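PDB 3K0Z: putative polyketide cyclase from Bacillus cereus, which is of unknown function but, as a putative lipoprotein of the SnoaL-like family with an NTF2-like fold, may act as a polyketide cyclase. Local coordinates for residues V10-L13 / K18-A21; R42-W47 / V107-S112; G50-I55 / A82-R87; P91-E96 / I122-I127. All coordinates share one frame; numbering follows the deposited sequence. Where two conformers were deposited one is given.

Contacts 2 and 4 are buried, contacts 1 and 3 lie at the surface. Contact 2 sets helix 30-49 on strand 106-117, its centre about 3 Å from that of the chain, while contact 4 joins strands 93-103 and 120-133 across that same strand; contact 2 rests on CH-pi and apolar contacts, contact 4 on apolar ones, and their segments alternate along the chain. Contact 3 is nested inside the loop closed by contact 2 and is mixed: a glycine, a guanidinium face and a water bridge. Contact 1 pairs two pieces of the N-terminal loop; Lys-20 of its 18-21 segment, which takes no part in the contact itself, forms a salt bridge with Glu-96 of contact 4.

Contact 1. Residues V10-L13 / K18-A21; sequences VQLL and KPKA
Leu-12 carries the close part of this contact, meeting Lys-18 and Pro-19 with its two methyls. Its CD1 lies 3.9 Å from CG of Lys-18 and also reaches CD of Pro-19, at 4.0 Å; its CD2 stands 3.9 Å from that same CD of Pro-19, where the methyl meets a corner of the proline ring. With CG anti to the carbonyl carbon (chi1 -62°), Leu-12 turns both branches to the 18-21 segment. The remaining side of the contact is thinner. Lys-18, exposed and extended beyond CG, slants across Leu-12 and runs on past the backbone of Leu-13, bringing its CE to 3.5 Å from the carbonyl O of Leu-13. Neither segment is helix or strand: they are the two limbs of an N-terminal loop that precedes strand 22-24 at the margin of the mixed sheet, and their CA atoms come no closer than 7.0 Å, between Leu-12 and Lys-18. Side chains therefore bridge the limbs without backbone pairing. Around the close part, Leu-12 also rests on Val-37 of helix 30-49 and on Met-22, while Pro-19 packs on Ile-97 and Leu-100 of strand 93-103. Hydrogen bonds from Gln-11 O to His-38 and from Leu-13 N to Gln-41 tie the 10-13 limb to the helix.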
loop_
_atom_site.group_PDB
_atom_site.type_symbol
_atom_site.label_atom_id
_atom_site.label_comp_id
_atom_site.label_asym_id
_atom_site.label_seq_id
_atom_site.Cartn_x
_atom_site.Cartn_y
_atom_site.Cartn_z
ATOM N N VAL A 10 8.126 -8.142 19.934
ATOM C CA VAL A 10 6.911 -7.518 20.393
ATOM C C VAL A 10 5.923 -8.575 20.890
ATOM O O VAL A 10 5.620 -9.557 20.221
ATOM C CB VAL A 10 6.235 -6.649 19.279
ATOM C CG1 VAL A 10 4.866 -6.173 19.742
ATOM C CG2 VAL A 10 7.123 -5.452 18.910
ATOM N N GLN A 11 5.380 -8.329 22.068
ATOM C CA GLN A 11 4.331 -9.155 22.607
ATOM C C GLN A 11 3.002 -8.639 22.069
ATOM O O GLN A 11 2.557 -7.525 22.420
ATOM C CB GLN A 11 4.349 -9.074 24.121
ATOM C CG GLN A 11 3.370 -9.976 24.774
ATOM C CD GLN A 11 3.427 -9.863 26.294
ATOM O OE1 GLN A 11 4.516 -9.901 26.881
ATOM N NE2 GLN A 11 2.260 -9.709 26.922
ATOM N N LEU A 12 2.368 -9.449 21.226
ATOM C CA LEU A 12 1.139 -9.066 20.570
ATOM C C LEU A 12 -0.069 -9.151 21.488
ATOM O O LEU A 12 -0.102 -9.987 22.401
ATOM C CB LEU A 12 0.898 -9.978 19.363
ATOM C CG LEU A 12 1.932 -9.954 18.251
ATOM C CD1 LEU A 12 1.621 -11.092 17.306
ATOM C CD2 LEU A 12 2.009 -8.587 17.503
ATOM N N LEU A 13 -1.071 -8.309 21.206
ATOM C CA LEU A 13 -2.318 -8.338 21.933
ATOM C C LEU A 13 -3.133 -9.530 21.456
ATOM O O LEU A 13 -3.170 -9.863 20.257
ATOM C CB LEU A 13 -3.119 -7.048 21.709
ATOM C CG LEU A 13 -2.653 -5.727 22.330
ATOM C CD1 LEU A 13 -3.522 -4.594 21.794
ATOM C CD2 LEU A 13 -2.670 -5.775 23.835
ATOM N N LYS A 18 -3.477 -10.809 14.439
ATOM C CA LYS A 18 -2.043 -10.931 14.605
ATOM C C LYS A 18 -1.356 -10.931 13.262
ATOM O O LYS A 18 -1.741 -11.649 12.337
ATOM C CB LYS A 18 -1.694 -12.160 15.418
ATOM C CG LYS A 18 -2.153 -12.005 16.872
ATOM C CD LYS A 18 -1.849 -13.205 17.688
ATOM C CE LYS A 18 -2.392 -13.090 19.092
ATOM N NZ LYS A 18 -1.860 -14.261 19.881
ATOM N N PRO A 19 -0.345 -10.086 13.122
ATOM C CA PRO A 19 0.370 -10.088 11.847
ATOM C C PRO A 19 0.972 -11.440 11.532
ATOM O O PRO A 19 1.549 -12.068 12.412
ATOM C CB PRO A 19 1.474 -9.070 12.065
ATOM C CG PRO A 19 0.940 -8.164 13.177
ATOM C CD PRO A 19 0.205 -9.108 14.075
ATOM N N LYS A 20 0.816 -11.891 10.287
ATOM C CA LYS A 20 1.372 -13.141 9.848
ATOM C C LYS A 20 2.876 -13.015 9.607
ATOM O O LYS A 20 3.599 -14.007 9.708
ATOM C CB LYS A 20 0.687 -13.630 8.572
ATOM C CG LYS A 20 -0.754 -13.998 8.763
ATOM C CD LYS A 20 -1.227 -14.966 7.679
ATOM C CE LYS A 20 -2.741 -14.908 7.533
ATOM N NZ LYS A 20 -3.451 -14.679 8.832
ATOM N N ALA A 21 3.327 -11.808 9.277
ATOM C CA ALA A 21 4.757 -11.488 9.086
ATOM C C ALA A 21 4.962 -10.045 9.545
ATOM O O ALA A 21 4.036 -9.227 9.479
ATOM C CB ALA A 21 5.162 -11.663 7.615
#

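Contact 2. Residues R42-W47 / V107-S112; sequences RFYAFW and VTARLS
Tyr-44 of the helix meets Ala-109 and Leu-111 of the strand, and the evidence divides into a CH-pi contact, apolar contacts at the phenol end, and a polar bond made beyond the two segments. The CH-pi contact is nearly centred: CD1 of Leu-111 lies 3.5 Å from the centroid of the Tyr-44 ring and only 8° off its normal. The other branch spreads toward the phenol end, with Leu-111 CD2 3.7 Å from Tyr-44 CE1, so the isobutyl group covers much of one ring face. The two side chains cross at about a right angle.

Apolar contact continues at Ala-109, whose CB approaches the ring obliquely, 3.6 Å from Tyr-44 CE2. The same methyl makes a van der Waals approach of 3.5 Å to Tyr-44 OH. Ala-109 and Leu-111 are two apart on the strand, and both direct their CB toward the helix. Tyr-44 has CG anti to its carbonyl carbon (chi1 -56°), which carries the ring to both of them.

The hydroxyl is buried, and its polar need is met by a hydrogen bond with OD2 of Asp-128 on strand 120-133.

The other face of the sheet meets the second subunit, where Thr-108 is hydrogen-bonded to Thr-108 of that subunit. Helix 30-49 lies on the inner face of the curved sheet, as in the NTF2-like fold: Phe-46 packs on Ile-55 of helix 55-58 and Leu-79 of helix 76-87, and Ala-109 on Leu-100 of strand 93-103.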
loop_
_atom_site.group_PDB
_atom_site.type_symbol
_atom_site.label_atom_id
_atom_site.label_comp_id
_atom_site.label_asym_id
_atom_site.label_seq_id
_atom_site.Cartn_x
_atom_site.Cartn_y
_atom_site.Cartn_z
ATOM N N ARG A 42 -5.254 -2.872 17.012
ATOM C CA ARG A 42 -6.554 -2.321 17.409
ATOM C C ARG A 42 -7.270 -1.757 16.214
ATOM O O ARG A 42 -8.464 -1.843 16.135
ATOM C CB ARG A 42 -6.422 -1.211 18.449
ATOM C CG ARG A 42 -5.989 -1.682 19.819
ATOM C CD ARG A 42 -6.084 -0.592 20.875
ATOM N NE ARG A 42 -5.514 -1.023 22.165
ATOM C CZ ARG A 42 -4.239 -0.842 22.543
ATOM N NH1 ARG A 42 -3.356 -0.188 21.796
ATOM N NH2 ARG A 42 -3.851 -1.281 23.728
ATOM N N PHE A 43 -6.540 -1.125 15.310
ATOM C CA PHE A 43 -7.111 -0.568 14.116
ATOM C C PHE A 43 -7.706 -1.695 13.263
ATOM O O PHE A 43 -8.851 -1.575 12.802
ATOM C CB PHE A 43 -6.054 0.237 13.321
ATOM C CG PHE A 43 -6.633 1.166 12.263
ATOM C CD1 PHE A 43 -7.539 2.170 12.601
ATOM C CD2 PHE A 43 -6.191 1.098 10.945
ATOM C CE1 PHE A 43 -8.039 3.037 11.613
ATOM C CE2 PHE A 43 -6.662 2.013 9.984
ATOM C CZ PHE A 43 -7.576 2.957 10.326
ATOM N N TYR A 44 -6.976 -2.791 13.057
ATOM C CA TYR A 44 -7.562 -3.901 12.269
ATOM C C TYR A 44 -8.586 -4.740 13.067
ATOM O O TYR A 44 -9.472 -5.330 12.447
ATOM C CB TYR A 44 -6.515 -4.705 11.468
ATOM C CG TYR A 44 -5.797 -3.708 10.595
ATOM C CD1 TYR A 44 -6.458 -3.090 9.539
ATOM C CD2 TYR A 44 -4.526 -3.274 10.914
ATOM C CE1 TYR A 44 -5.879 -2.047 8.812
ATOM C CE2 TYR A 44 -3.909 -2.261 10.162
ATOM C CZ TYR A 44 -4.602 -1.660 9.119
ATOM O OH TYR A 44 -4.020 -0.648 8.419
ATOM N N ALA A 45 -8.505 -4.761 14.397
ATOM C CA ALA A 45 -9.619 -5.300 15.228
ATOM C C ALA A 45 -10.917 -4.520 14.961
ATOM O O ALA A 45 -11.982 -5.105 14.858
ATOM C CB ALA A 45 -9.288 -5.299 16.726
ATOM N N PHE A 46 -10.814 -3.198 14.855
ATOM C CA PHE A 46 -11.973 -2.403 14.579
ATOM C C PHE A 46 -12.519 -2.764 13.194
ATOM O O PHE A 46 -13.706 -3.024 13.034
ATOM C CB PHE A 46 -11.668 -0.919 14.656
ATOM C CG PHE A 46 -12.796 -0.098 14.155
ATOM C CD1 PHE A 46 -13.986 -0.034 14.872
ATOM C CD2 PHE A 46 -12.717 0.529 12.930
ATOM C CE1 PHE A 46 -15.076 0.693 14.378
ATOM C CE2 PHE A 46 -13.782 1.262 12.431
ATOM C CZ PHE A 46 -14.963 1.338 13.143
ATOM N N TRP A 47 -11.663 -2.788 12.181
ATOM C CA TRP A 47 -12.161 -3.159 10.851
ATOM C C TRP A 47 -12.726 -4.571 10.840
ATOM O O TRP A 47 -13.677 -4.835 10.096
ATOM C CB TRP A 47 -11.098 -3.007 9.797
ATOM C CG TRP A 47 -10.702 -1.554 9.548
ATOM C CD1 TRP A 47 -9.471 -1.005 9.718
ATOM C CD2 TRP A 47 -11.564 -0.475 9.096
ATOM N NE1 TRP A 47 -9.500 0.330 9.390
ATOM C CE2 TRP A 47 -10.777 0.685 9.029
ATOM C CE3 TRP A 47 -12.917 -0.396 8.733
ATOM C CZ2 TRP A 47 -11.283 1.919 8.585
ATOM C CZ3 TRP A 47 -13.441 0.845 8.318
ATOM C CH2 TRP A 47 -12.614 1.984 8.260
ATOM N N VAL A 107 3.834 2.943 9.982
ATOM C CA VAL A 107 3.528 1.507 9.935
ATOM C C VAL A 107 2.867 1.226 8.585
ATOM O O VAL A 107 1.931 1.897 8.218
ATOM C CB VAL A 107 2.550 1.071 11.071
ATOM C CG1 VAL A 107 2.154 -0.440 10.930
ATOM C CG2 VAL A 107 3.158 1.285 12.412
ATOM N N THR A 108 3.366 0.246 7.846
ATOM C CA THR A 108 2.673 -0.207 6.640
ATOM C C THR A 108 2.014 -1.513 6.978
ATOM O O THR A 108 2.683 -2.396 7.522
ATOM C CB THR A 108 3.644 -0.479 5.518
ATOM O OG1 THR A 108 4.424 0.710 5.264
ATOM C CG2 THR A 108 2.859 -0.909 4.263
ATOM N N ALA A 109 0.729 -1.629 6.678
ATOM C CA ALA A 109 -0.001 -2.876 6.853
ATOM C C ALA A 109 -0.514 -3.370 5.519
ATOM O O ALA A 109 -1.067 -2.562 4.735
ATOM C CB ALA A 109 -1.221 -2.700 7.859
ATOM N N ARG A 110 -0.360 -4.677 5.273
ATOM C CA ARG A 110 -0.986 -5.309 4.142
ATOM C C ARG A 110 -2.070 -6.225 4.698
ATOM O O ARG A 110 -1.784 -7.140 5.501
ATOM C CB ARG A 110 0.019 -6.109 3.307
ATOM C CG ARG A 110 -0.569 -6.842 2.138
ATOM C CD ARG A 110 0.518 -7.413 1.177
ATOM N NE ARG A 110 1.355 -8.456 1.766
ATOM C CZ ARG A 110 1.022 -9.733 1.858
ATOM N NH1 ARG A 110 -0.165 -10.153 1.482
ATOM N NH2 ARG A 110 1.885 -10.595 2.378
ATOM N N LEU A 111 -3.287 -6.007 4.246
ATOM C CA LEU A 111 -4.469 -6.707 4.764
ATOM C C LEU A 111 -5.110 -7.670 3.787
ATOM O O LEU A 111 -4.945 -7.519 2.566
ATOM C CB LEU A 111 -5.526 -5.677 5.168
ATOM C CG LEU A 111 -5.178 -4.605 6.231
ATOM C CD1 LEU A 111 -4.361 -5.170 7.487
ATOM C CD2 LEU A 111 -4.513 -3.338 5.631
ATOM N N SER A 112 -5.767 -8.714 4.320
ATOM C CA SER A 112 -6.606 -9.598 3.514
ATOM C C SER A 112 -8.016 -9.516 4.105
ATOM O O SER A 112 -8.178 -9.515 5.334
ATOM C CB SER A 112 -6.075 -11.043 3.477
ATOM O OG SER A 112 -5.787 -11.491 4.784
#

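Contact 3. Residues G50-I55 / A82-R87; sequences GKEELI and AAQNFR
Arg-87 comes beside Gly-50 through a first torsion that puts its CG anti to the carbonyl carbon (chi1 -77°), a chain extended to NE and a turn of roughly a right angle at chi4, which together take the guanidinium back along its own helix. Gln-84 has a similar first torsion and an extended chain, and its amide ends near Glu-52.

Gly-50 N sits over one face of the Arg-87 guanidinium, offset toward its rim and 3.9 Å from NH2. That group is held in place from its edge: NH1 donates to O of Ala-83 at 3.0 Å with an N-H...O angle of 162°, and the acceptor lies almost in the guanidinium plane. NH2 is also hydrogen-bonded to Trp-47 O, near the end of helix 30-49. Alongside this, CA of Gly-50 rests 4.2 Å from CB of Ala-83.

At the exposed side, Glu-52 OE2 and Gln-84 NE2 stand 3.5 Å apart, with the carboxylate and amide planes 67° to each other. A water bridges them, donating to Glu-52 OE2 at 2.9 Å and accepting a weak bond from Gln-84 NE2. The stronger partner of that amide is Lys-80 O, one turn earlier.

The arrangement is a glycine of positive phi just after the C-terminal end of helix 30-49, packed against helix 76-87 within the helical layer of a SnoaL-like, NTF2-type fold.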
loop_
_atom_site.group_PDB
_atom_site.type_symbol
_atom_site.label_atom_id
_atom_site.label_comp_id
_atom_site.label_asym_id
_atom_site.label_seq_id
_atom_site.Cartn_x
_atom_site.Cartn_y
_atom_site.Cartn_z
ATOM N N GLY A 50 -16.031 -3.908 13.939
ATOM C CA GLY A 50 -16.932 -2.761 14.036
ATOM C C GLY A 50 -17.132 -2.264 15.457
ATOM O O GLY A 50 -18.021 -1.467 15.685
ATOM N N LYS A 51 -16.341 -2.721 16.428
ATOM C CA LYS A 51 -16.504 -2.276 17.830
ATOM C C LYS A 51 -16.021 -0.842 17.998
ATOM O O LYS A 51 -14.794 -0.593 18.111
ATOM C CB LYS A 51 -15.759 -3.185 18.822
ATOM C CG LYS A 51 -16.392 -4.549 19.103
ATOM N N GLU A 52 -16.962 0.102 18.005
ATOM C CA GLU A 52 -16.631 1.536 18.050
ATOM C C GLU A 52 -15.860 2.004 19.285
ATOM O O GLU A 52 -15.161 2.991 19.212
ATOM C CB GLU A 52 -17.876 2.393 17.859
ATOM C CG GLU A 52 -18.531 2.209 16.473
ATOM C CD GLU A 52 -19.748 3.143 16.282
ATOM O OE1 GLU A 52 -20.088 3.871 17.238
ATOM O OE2 GLU A 52 -20.319 3.160 15.183
ATOM N N GLU A 53 -15.926 1.261 20.385
ATOM C CA GLU A 53 -15.170 1.620 21.573
ATOM C C GLU A 53 -13.647 1.523 21.347
ATOM O O GLU A 53 -12.876 2.108 22.097
ATOM C CB GLU A 53 -15.614 0.823 22.779
ATOM C CG GLU A 53 -15.251 -0.670 22.767
ATOM C CD GLU A 53 -16.332 -1.555 22.143
ATOM O OE1 GLU A 53 -17.255 -1.038 21.409
ATOM O OE2 GLU A 53 -16.235 -2.789 22.395
ATOM N N LEU A 54 -13.226 0.829 20.296
ATOM C CA LEU A 54 -11.789 0.750 19.940
ATOM C C LEU A 54 -11.263 2.060 19.391
ATOM O O LEU A 54 -10.065 2.405 19.508
ATOM C CB LEU A 54 -11.543 -0.360 18.908
ATOM C CG LEU A 54 -11.651 -1.800 19.412
ATOM C CD1 LEU A 54 -11.509 -2.692 18.251
ATOM C CD2 LEU A 54 -10.564 -2.099 20.533
ATOM N N ILE A 55 -12.132 2.812 18.749
ATOM C CA ILE A 55 -11.673 4.032 18.054
ATOM C C ILE A 55 -10.875 5.024 18.923
ATOM O O ILE A 55 -9.737 5.367 18.599
ATOM C CB ILE A 55 -12.846 4.714 17.301
ATOM C CG1 ILE A 55 -13.296 3.820 16.146
ATOM C CG2 ILE A 55 -12.436 6.093 16.749
ATOM C CD1 ILE A 55 -14.576 4.254 15.491
ATOM N N ALA A 82 -18.066 3.754 7.733
ATOM C CA ALA A 82 -17.541 2.730 6.840
ATOM C C ALA A 82 -17.782 1.298 7.327
ATOM O O ALA A 82 -18.143 0.406 6.523
ATOM C CB ALA A 82 -15.989 2.990 6.578
ATOM N N ALA A 83 -17.564 1.071 8.610
ATOM C CA ALA A 83 -17.759 -0.245 9.215
ATOM C C ALA A 83 -19.227 -0.694 9.077
ATOM O O ALA A 83 -19.502 -1.824 8.701
ATOM C CB ALA A 83 -17.347 -0.218 10.680
ATOM N N GLN A 84 -20.161 0.202 9.375
ATOM C CA GLN A 84 -21.583 -0.111 9.296
ATOM C C GLN A 84 -22.048 -0.231 7.858
ATOM O O GLN A 84 -22.834 -1.128 7.543
ATOM C CB GLN A 84 -22.409 0.980 9.977
ATOM C CG GLN A 84 -22.177 1.103 11.443
ATOM C CD GLN A 84 -22.964 2.247 12.039
ATOM O OE1 GLN A 84 -24.152 2.118 12.262
ATOM N NE2 GLN A 84 -22.298 3.388 12.259
ATOM N N ASN A 85 -21.538 0.669 6.989
ATOM C CA ASN A 85 -21.966 0.745 5.603
ATOM C C ASN A 85 -21.551 -0.546 4.880
ATOM O O ASN A 85 -22.346 -1.154 4.200
ATOM C CB ASN A 85 -21.357 1.997 4.946
ATOM C CG ASN A 85 -21.819 2.217 3.505
ATOM O OD1 ASN A 85 -23.012 2.330 3.231
ATOM N ND2 ASN A 85 -20.858 2.289 2.581
ATOM N N PHE A 86 -20.315 -0.984 5.083
ATOM C CA PHE A 86 -19.853 -2.210 4.467
ATOM C C PHE A 86 -20.727 -3.436 4.831
ATOM O O PHE A 86 -21.106 -4.224 3.962
ATOM C CB PHE A 86 -18.401 -2.459 4.852
ATOM C CG PHE A 86 -17.732 -3.463 3.975
ATOM C CD1 PHE A 86 -17.783 -4.814 4.270
ATOM C CD2 PHE A 86 -17.098 -3.057 2.829
ATOM C CE1 PHE A 86 -17.165 -5.743 3.435
ATOM C CE2 PHE A 86 -16.473 -3.966 2.019
ATOM C CZ PHE A 86 -16.499 -5.310 2.326
ATOM N N ARG A 87 -21.082 -3.571 6.097
ATOM C CA ARG A 87 -21.866 -4.723 6.574
ATOM C C ARG A 87 -23.298 -4.793 6.081
ATOM O O ARG A 87 -23.916 -5.842 6.139
ATOM C CB ARG A 87 -21.811 -4.782 8.085
ATOM C CG ARG A 87 -20.496 -5.344 8.584
ATOM C CD ARG A 87 -20.133 -4.949 10.101
ATOM N NE ARG A 87 -18.829 -5.562 10.439
ATOM C CZ ARG A 87 -17.635 -5.041 10.200
ATOM N NH1 ARG A 87 -17.484 -3.813 9.701
ATOM N NH2 ARG A 87 -16.567 -5.747 10.530
HETATM O O HOH W 1 -22.105 5.217 14.277
#

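Contact 4. Residues P91-E96 / I122-I127; sequences PNIHCE and IDFFAI
Ile-93 reaches Ile-122 and Phe-124 although their strands are not neighbours in the sheet: strand 106-117 runs between them, and the nearest CA atoms, those of Ile-93 and Ile-122, are still 8.1 Å apart. The bridge is one methyl. Ile-93 has CG1 anti to its backbone N (chi1 -165°), and the bend at chi2 (66°) turns CD1 toward strand 120-133. This CD1 lies 4.1 Å from CG2 of Ile-122, the two side chains meeting at a slant.

The same methyl approaches the Phe-124 ring obliquely, 4.4 Å from its CE1. CG2 of Ile-122 adjoins that ring at its edge, 3.9 Å from Phe-124 CE1, so the three apolar groups form a small cluster. The approaches between the segments are the longer ones, evidence of light contact, in keeping with the 75 Å² of surface buried there.

At the start of the first segment, Asn-92 is the centre of an inverse gamma turn, with a weak bond from Ile-93 N to Pro-91 O. His-94 NE2 donates to Asn-92 OD1 at 2.8 Å, with an N-H...O angle of 150°.

Phe-86 of helix 76-87 touches both Ile-93 and Phe-124, and Leu-149 of helix 146-152 touches Ile-122 and Phe-124. Such a cluster, bridging alternate strands of an antiparallel array, belongs to the apolar core between helices and curved sheet in the NTF2-like fold.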
loop_
_atom_site.group_PDB
_atom_site.type_symbol
_atom_site.label_atom_id
_atom_site.label_comp_id
_atom_site.label_asym_id
_atom_site.label_seq_id
_atom_site.Cartn_x
_atom_site.Cartn_y
_atom_site.Cartn_z
ATOM N N PRO A 91 -22.108 -8.556 5.260
ATOM C CA PRO A 91 -21.942 -8.743 6.693
ATOM C C PRO A 91 -21.007 -9.898 7.065
ATOM O O PRO A 91 -20.399 -9.850 8.122
ATOM C CB PRO A 91 -23.367 -9.007 7.195
ATOM C CG PRO A 91 -24.115 -9.476 6.026
ATOM C CD PRO A 91 -23.461 -8.885 4.803
ATOM N N ASN A 92 -20.894 -10.934 6.233
ATOM C CA ASN A 92 -19.924 -11.990 6.513
ATOM C C ASN A 92 -18.564 -11.586 5.929
ATOM O O ASN A 92 -18.203 -11.995 4.807
ATOM C CB ASN A 92 -20.359 -13.315 5.921
ATOM C CG ASN A 92 -19.424 -14.443 6.291
ATOM O OD1 ASN A 92 -18.775 -14.408 7.348
ATOM N ND2 ASN A 92 -19.327 -15.438 5.419
ATOM N N ILE A 93 -17.826 -10.803 6.710
ATOM C CA ILE A 93 -16.539 -10.249 6.337
ATOM C C ILE A 93 -15.556 -10.343 7.521
ATOM O O ILE A 93 -15.964 -10.201 8.665
ATOM C CB ILE A 93 -16.673 -8.737 5.905
ATOM C CG1 ILE A 93 -15.405 -8.284 5.166
ATOM C CG2 ILE A 93 -17.035 -7.825 7.139
ATOM C CD1 ILE A 93 -15.177 -8.977 3.803
ATOM N N HIS A 94 -14.274 -10.564 7.198
ATOM C CA HIS A 94 -13.212 -10.807 8.170
ATOM C C HIS A 94 -11.932 -10.176 7.658
ATOM O O HIS A 94 -11.633 -10.279 6.448
ATOM C CB HIS A 94 -13.049 -12.331 8.310
ATOM C CG HIS A 94 -14.346 -13.024 8.616
ATOM N ND1 HIS A 94 -14.840 -13.130 9.895
ATOM C CD2 HIS A 94 -15.285 -13.563 7.803
ATOM C CE1 HIS A 94 -16.012 -13.737 9.862
ATOM N NE2 HIS A 94 -16.307 -14.005 8.603
ATOM N N CYS A 95 -11.164 -9.579 8.569
ATOM C CA CYS A 95 -9.921 -8.862 8.232
ATOM C C CYS A 95 -8.729 -9.513 8.943
ATOM O O CYS A 95 -8.815 -9.733 10.141
ATOM C CB CYS A 95 -10.063 -7.414 8.707
ATOM S SG CYS A 95 -8.584 -6.413 8.441
ATOM N N GLU A 96 -7.652 -9.802 8.199
ATOM C CA GLU A 96 -6.404 -10.336 8.731
ATOM C C GLU A 96 -5.223 -9.473 8.281
ATOM O O GLU A 96 -5.265 -8.878 7.209
ATOM C CB GLU A 96 -6.223 -11.750 8.240
ATOM C CG GLU A 96 -7.191 -12.728 8.847
ATOM C CD GLU A 96 -6.682 -14.197 8.689
ATOM O OE1 GLU A 96 -6.489 -14.675 7.551
ATOM O OE2 GLU A 96 -6.432 -14.848 9.725
ATOM N N ILE A 122 -15.696 -13.888 -1.278
ATOM C CA ILE A 122 -15.151 -12.551 -1.271
ATOM C C ILE A 122 -13.724 -12.716 -0.791
ATOM O O ILE A 122 -13.470 -13.397 0.201
ATOM C CB ILE A 122 -15.901 -11.618 -0.281
ATOM C CG1 ILE A 122 -17.313 -11.353 -0.772
ATOM C CG2 ILE A 122 -15.181 -10.272 -0.111
ATOM C CD1 ILE A 122 -17.407 -10.759 -2.188
ATOM N N ASP A 123 -12.790 -12.106 -1.492
ATOM C CA ASP A 123 -11.384 -12.199 -1.126
ATOM C C ASP A 123 -10.651 -11.082 -1.841
ATOM O O ASP A 123 -10.486 -11.138 -3.046
ATOM C CB ASP A 123 -10.792 -13.541 -1.545
ATOM C CG ASP A 123 -9.335 -13.728 -1.074
ATOM O OD1 ASP A 123 -8.678 -12.804 -0.484
ATOM O OD2 ASP A 123 -8.854 -14.852 -1.286
ATOM N N PHE A 124 -10.279 -10.047 -1.104
ATOM C CA PHE A 124 -9.558 -8.921 -1.672
ATOM C C PHE A 124 -8.568 -8.399 -0.655
ATOM O O PHE A 124 -8.697 -8.666 0.545
ATOM C CB PHE A 124 -10.501 -7.784 -2.174
ATOM C CG PHE A 124 -11.250 -7.069 -1.071
ATOM C CD1 PHE A 124 -12.459 -7.590 -0.583
ATOM C CD2 PHE A 124 -10.760 -5.894 -0.516
ATOM C CE1 PHE A 124 -13.136 -6.952 0.445
ATOM C CE2 PHE A 124 -11.454 -5.247 0.506
ATOM C CZ PHE A 124 -12.653 -5.776 0.976
ATOM N N PHE A 125 -7.602 -7.639 -1.143
ATOM C CA PHE A 125 -6.571 -7.084 -0.282
ATOM C C PHE A 125 -6.526 -5.552 -0.197
ATOM O O PHE A 125 -7.162 -4.836 -0.978
ATOM C CB PHE A 125 -5.218 -7.657 -0.669
ATOM C CG PHE A 125 -4.578 -6.981 -1.823
ATOM C CD1 PHE A 125 -4.870 -7.361 -3.104
ATOM C CD2 PHE A 125 -3.630 -5.971 -1.627
ATOM C CE1 PHE A 125 -4.269 -6.754 -4.193
ATOM C CE2 PHE A 125 -3.017 -5.358 -2.710
ATOM C CZ PHE A 125 -3.376 -5.768 -4.017
ATOM N N ALA A 126 -5.784 -5.056 0.798
ATOM C CA ALA A 126 -5.613 -3.611 0.986
ATOM C C ALA A 126 -4.176 -3.374 1.470
ATOM O O ALA A 126 -3.531 -4.289 2.022
ATOM C CB ALA A 126 -6.638 -3.081 2.002
ATOM N N ILE A 127 -3.676 -2.168 1.242
ATOM C CA ILE A 127 -2.406 -1.710 1.834
ATOM C C ILE A 127 -2.648 -0.331 2.465
ATOM O O ILE A 127 -3.253 0.557 1.819
ATOM C CB ILE A 127 -1.220 -1.596 0.816
ATOM C CG1 ILE A 127 -1.008 -2.904 0.040
ATOM C CG2 ILE A 127 0.033 -1.209 1.600
ATOM C CD1 ILE A 127 0.028 -2.842 -1.099
#